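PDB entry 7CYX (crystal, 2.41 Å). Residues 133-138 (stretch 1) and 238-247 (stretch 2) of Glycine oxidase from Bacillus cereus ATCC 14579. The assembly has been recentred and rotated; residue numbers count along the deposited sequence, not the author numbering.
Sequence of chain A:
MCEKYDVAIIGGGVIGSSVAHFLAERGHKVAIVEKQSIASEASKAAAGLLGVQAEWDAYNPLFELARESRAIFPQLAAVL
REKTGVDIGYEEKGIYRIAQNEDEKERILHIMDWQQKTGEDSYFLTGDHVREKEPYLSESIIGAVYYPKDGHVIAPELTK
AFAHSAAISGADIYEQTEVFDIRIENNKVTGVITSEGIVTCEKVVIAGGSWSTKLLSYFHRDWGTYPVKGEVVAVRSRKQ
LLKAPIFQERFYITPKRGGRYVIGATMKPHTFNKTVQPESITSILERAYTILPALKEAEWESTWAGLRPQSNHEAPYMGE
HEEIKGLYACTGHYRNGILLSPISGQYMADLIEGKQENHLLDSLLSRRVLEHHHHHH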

# COMPACT_ATOMS: atom_id res chain seq x y z
N LYS A 133 -18.18 14.72 16.57
CA LYS A 133 -17.49 13.53 16.02
C LYS A 133 -16.45 13.93 14.96
O LYS A 133 -15.36 13.36 14.93
CB LYS A 133 -18.49 12.53 15.43
CG LYS A 133 -19.46 11.92 16.43
CD LYS A 133 -20.24 10.73 15.88
CE LYS A 133 -19.41 9.46 15.76
NZ LYS A 133 -20.24 8.28 15.43
N GLU A 134 -16.80 14.88 14.08
CA GLU A 134 -15.92 15.31 12.97
C GLU A 134 -15.80 16.83 13.01
O GLU A 134 -16.56 17.55 12.36
CB GLU A 134 -16.46 14.79 11.63
CG GLU A 134 -16.51 13.27 11.52
CD GLU A 134 -15.17 12.58 11.30
OE1 GLU A 134 -15.17 11.37 10.93
OE2 GLU A 134 -14.13 13.24 11.50
N PRO A 135 -14.87 17.38 13.82
CA PRO A 135 -14.87 18.81 14.12
C PRO A 135 -14.48 19.75 12.96
O PRO A 135 -14.83 20.93 13.00
CB PRO A 135 -13.86 18.94 15.28
CG PRO A 135 -12.95 17.74 15.14
CD PRO A 135 -13.80 16.65 14.53
N TYR A 136 -13.81 19.24 11.93
CA TYR A 136 -13.42 20.14 10.83
C TYR A 136 -14.61 20.39 9.89
O TYR A 136 -14.52 21.20 8.96
CB TYR A 136 -12.18 19.64 10.10
CG TYR A 136 -10.90 19.78 10.88
CD1 TYR A 136 -10.14 20.94 10.83
CD2 TYR A 136 -10.42 18.73 11.65
CE1 TYR A 136 -8.95 21.05 11.51
CE2 TYR A 136 -9.25 18.84 12.37
CZ TYR A 136 -8.51 20.01 12.30
OH TYR A 136 -7.33 20.11 13.00
N LEU A 137 -15.75 19.74 10.16
CA LEU A 137 -16.87 19.85 9.26
C LEU A 137 -17.53 21.22 9.46
O LEU A 137 -17.53 21.76 10.56
CB LEU A 137 -17.84 18.69 9.45
CG LEU A 137 -17.50 17.43 8.64
CD1 LEU A 137 -18.33 16.23 9.07
CD2 LEU A 137 -17.70 17.68 7.15
N SER A 138 -18.03 21.76 8.35
CA SER A 138 -18.63 23.09 8.22
C SER A 138 -19.75 23.30 9.25
O SER A 138 -20.51 22.38 9.51
CB SER A 138 -19.19 23.27 6.83
OG SER A 138 -20.05 24.40 6.73
N ARG A 238 -1.72 17.31 6.90
CA ARG A 238 -1.08 16.83 8.12
C ARG A 238 -2.10 16.81 9.27
O ARG A 238 -1.79 16.34 10.35
CB ARG A 238 0.16 17.67 8.43
CG ARG A 238 1.45 17.08 7.86
CD ARG A 238 1.96 17.78 6.62
NE ARG A 238 2.81 18.91 6.97
CZ ARG A 238 3.65 19.51 6.13
NH1 ARG A 238 3.73 19.11 4.87
NH2 ARG A 238 4.40 20.51 6.56
N LYS A 239 -3.31 17.32 9.04
CA LYS A 239 -4.33 17.34 10.08
C LYS A 239 -5.20 16.10 9.93
O LYS A 239 -5.26 15.50 8.86
CB LYS A 239 -5.19 18.61 9.99
CG LYS A 239 -4.44 19.93 10.13
CD LYS A 239 -5.21 21.11 9.56
CE LYS A 239 -4.61 22.46 9.93
NZ LYS A 239 -5.27 23.56 9.19
N GLN A 240 -5.86 15.73 11.04
CA GLN A 240 -6.85 14.66 11.10
C GLN A 240 -8.21 15.21 10.66
O GLN A 240 -9.08 15.45 11.48
CB GLN A 240 -6.94 14.12 12.53
CG GLN A 240 -6.05 12.91 12.81
CD GLN A 240 -6.87 11.74 13.32
OE1 GLN A 240 -7.63 11.84 14.28
NE2 GLN A 240 -6.73 10.60 12.65
N LEU A 241 -8.38 15.41 9.35
CA LEU A 241 -9.46 16.29 8.84
C LEU A 241 -10.82 15.58 8.88
O LEU A 241 -11.82 16.22 9.13
CB LEU A 241 -9.11 16.75 7.42
CG LEU A 241 -8.22 17.99 7.31
CD1 LEU A 241 -8.13 18.46 5.86
CD2 LEU A 241 -8.72 19.12 8.20
N LEU A 242 -10.83 14.28 8.54
CA LEU A 242 -11.98 13.39 8.56
C LEU A 242 -11.48 12.04 9.05
O LEU A 242 -10.43 11.59 8.61
CB LEU A 242 -12.53 13.18 7.15
CG LEU A 242 -13.69 14.05 6.69
CD1 LEU A 242 -14.14 13.60 5.31
CD2 LEU A 242 -14.84 13.99 7.68
N LYS A 243 -12.28 11.39 9.90
CA LYS A 243 -12.06 10.02 10.35
C LYS A 243 -12.75 9.08 9.34
O LYS A 243 -12.21 8.05 8.96
CB LYS A 243 -12.62 9.84 11.77
CG LYS A 243 -11.68 9.21 12.80
CD LYS A 243 -12.30 9.01 14.18
CE LYS A 243 -12.96 7.65 14.39
NZ LYS A 243 -11.99 6.60 14.78
N ALA A 244 -13.97 9.45 8.94
CA ALA A 244 -14.83 8.64 8.09
C ALA A 244 -15.23 9.42 6.85
O ALA A 244 -15.31 10.65 6.86
CB ALA A 244 -16.05 8.21 8.87
N PRO A 245 -15.60 8.74 5.75
CA PRO A 245 -16.03 9.44 4.54
C PRO A 245 -17.32 10.23 4.78
O PRO A 245 -18.12 9.86 5.63
CB PRO A 245 -16.27 8.31 3.53
CG PRO A 245 -15.59 7.09 4.13
CD PRO A 245 -15.71 7.28 5.63
N ILE A 246 -17.50 11.31 4.05
CA ILE A 246 -18.79 12.04 4.13
C ILE A 246 -19.40 11.98 2.73
O ILE A 246 -18.65 11.97 1.77
CB ILE A 246 -18.67 13.48 4.66
CG1 ILE A 246 -17.93 14.37 3.67
CG2 ILE A 246 -18.05 13.50 6.04
CD1 ILE A 246 -18.76 14.75 2.49
N PHE A 247 -20.71 11.92 2.66
CA PHE A 247 -21.42 11.80 1.37
C PHE A 247 -22.44 12.91 1.28
O PHE A 247 -22.94 13.34 2.31
CB PHE A 247 -22.13 10.45 1.37
CG PHE A 247 -22.32 9.82 0.02
CD1 PHE A 247 -21.27 9.22 -0.63
CD2 PHE A 247 -23.57 9.81 -0.58
CE1 PHE A 247 -21.45 8.64 -1.87
CE2 PHE A 247 -23.75 9.23 -1.82
CZ PHE A 247 -22.68 8.65 -2.46

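A single buried carboxylate, that of E134, binds backbone amides of the facing loop, and apolar contacts made by Y136 and L137 extend this polar anchor into a small interface of 419 Å², both sides summed. E134 is the first residue to leave helical geometry after a helix, and its CA-to-CB bond points toward stretch 2; with chi1 and chi2 both m, the side chain brings its carboxylate up to the backbone at K243 and A244. K243 N donates to both oxygens, 3.1 Å to E134 OE1 and 3.1 Å to E134 OE2, the latter the straighter of the two (156° against 138° at the hydrogen). A244 N donates to E134 OE1 at 3.0 Å. Glutamate suits this place because its two acceptors can serve backbone donors that would otherwise need partners in a buried setting. The lysine of K243 contributes through its main chain: its CB points toward stretch 1, but the end of the side chain leads away, so the carboxylate is met by peptide NH groups rather than by the ammonium. The methyl of A244 fits beside the carboxylate, with A244 CB 3.9 Å from E134 OE1.

Stretch 1 presents its side chains from a type I beta turn running from E134 to L137, closed by the hydrogen bond from L137 N to E134 O at 3.2 Å. Within the turn, P135 points sideways and makes no contact, whereas Y136 points toward stretch 2 and has the largest area covered by it, 98 Å². L241 CD2 lies over one face of the Y136 ring, 3.6 Å from the ring centroid and 18° off the normal, a CH-pi contact; its closest ring atom is Y136 CD1 at 3.5 Å. L241 starts sideways, but its m,t rotamer carries the branched end to the ring. The tyrosine also packs near exposed residues, with Y136 CE2 3.5 Å from Q240 O and Y136 OH 4.0 Å from K239 CB; partly exposed, it combines a broad apolar surface with a polar tip.

The CB of L137 is directed sideways, yet the end comes nearer, placing L137 CD1 4.1 Å from I246 CG2 and, more loosely, 4.4 Å from L242 CD2. All three residues are buried, and their branched aliphatic side chains pack without polar groups to satisfy. L242 CD2 also lies 3.9 Å from E134 CD, linking this apolar cluster to the carboxylate.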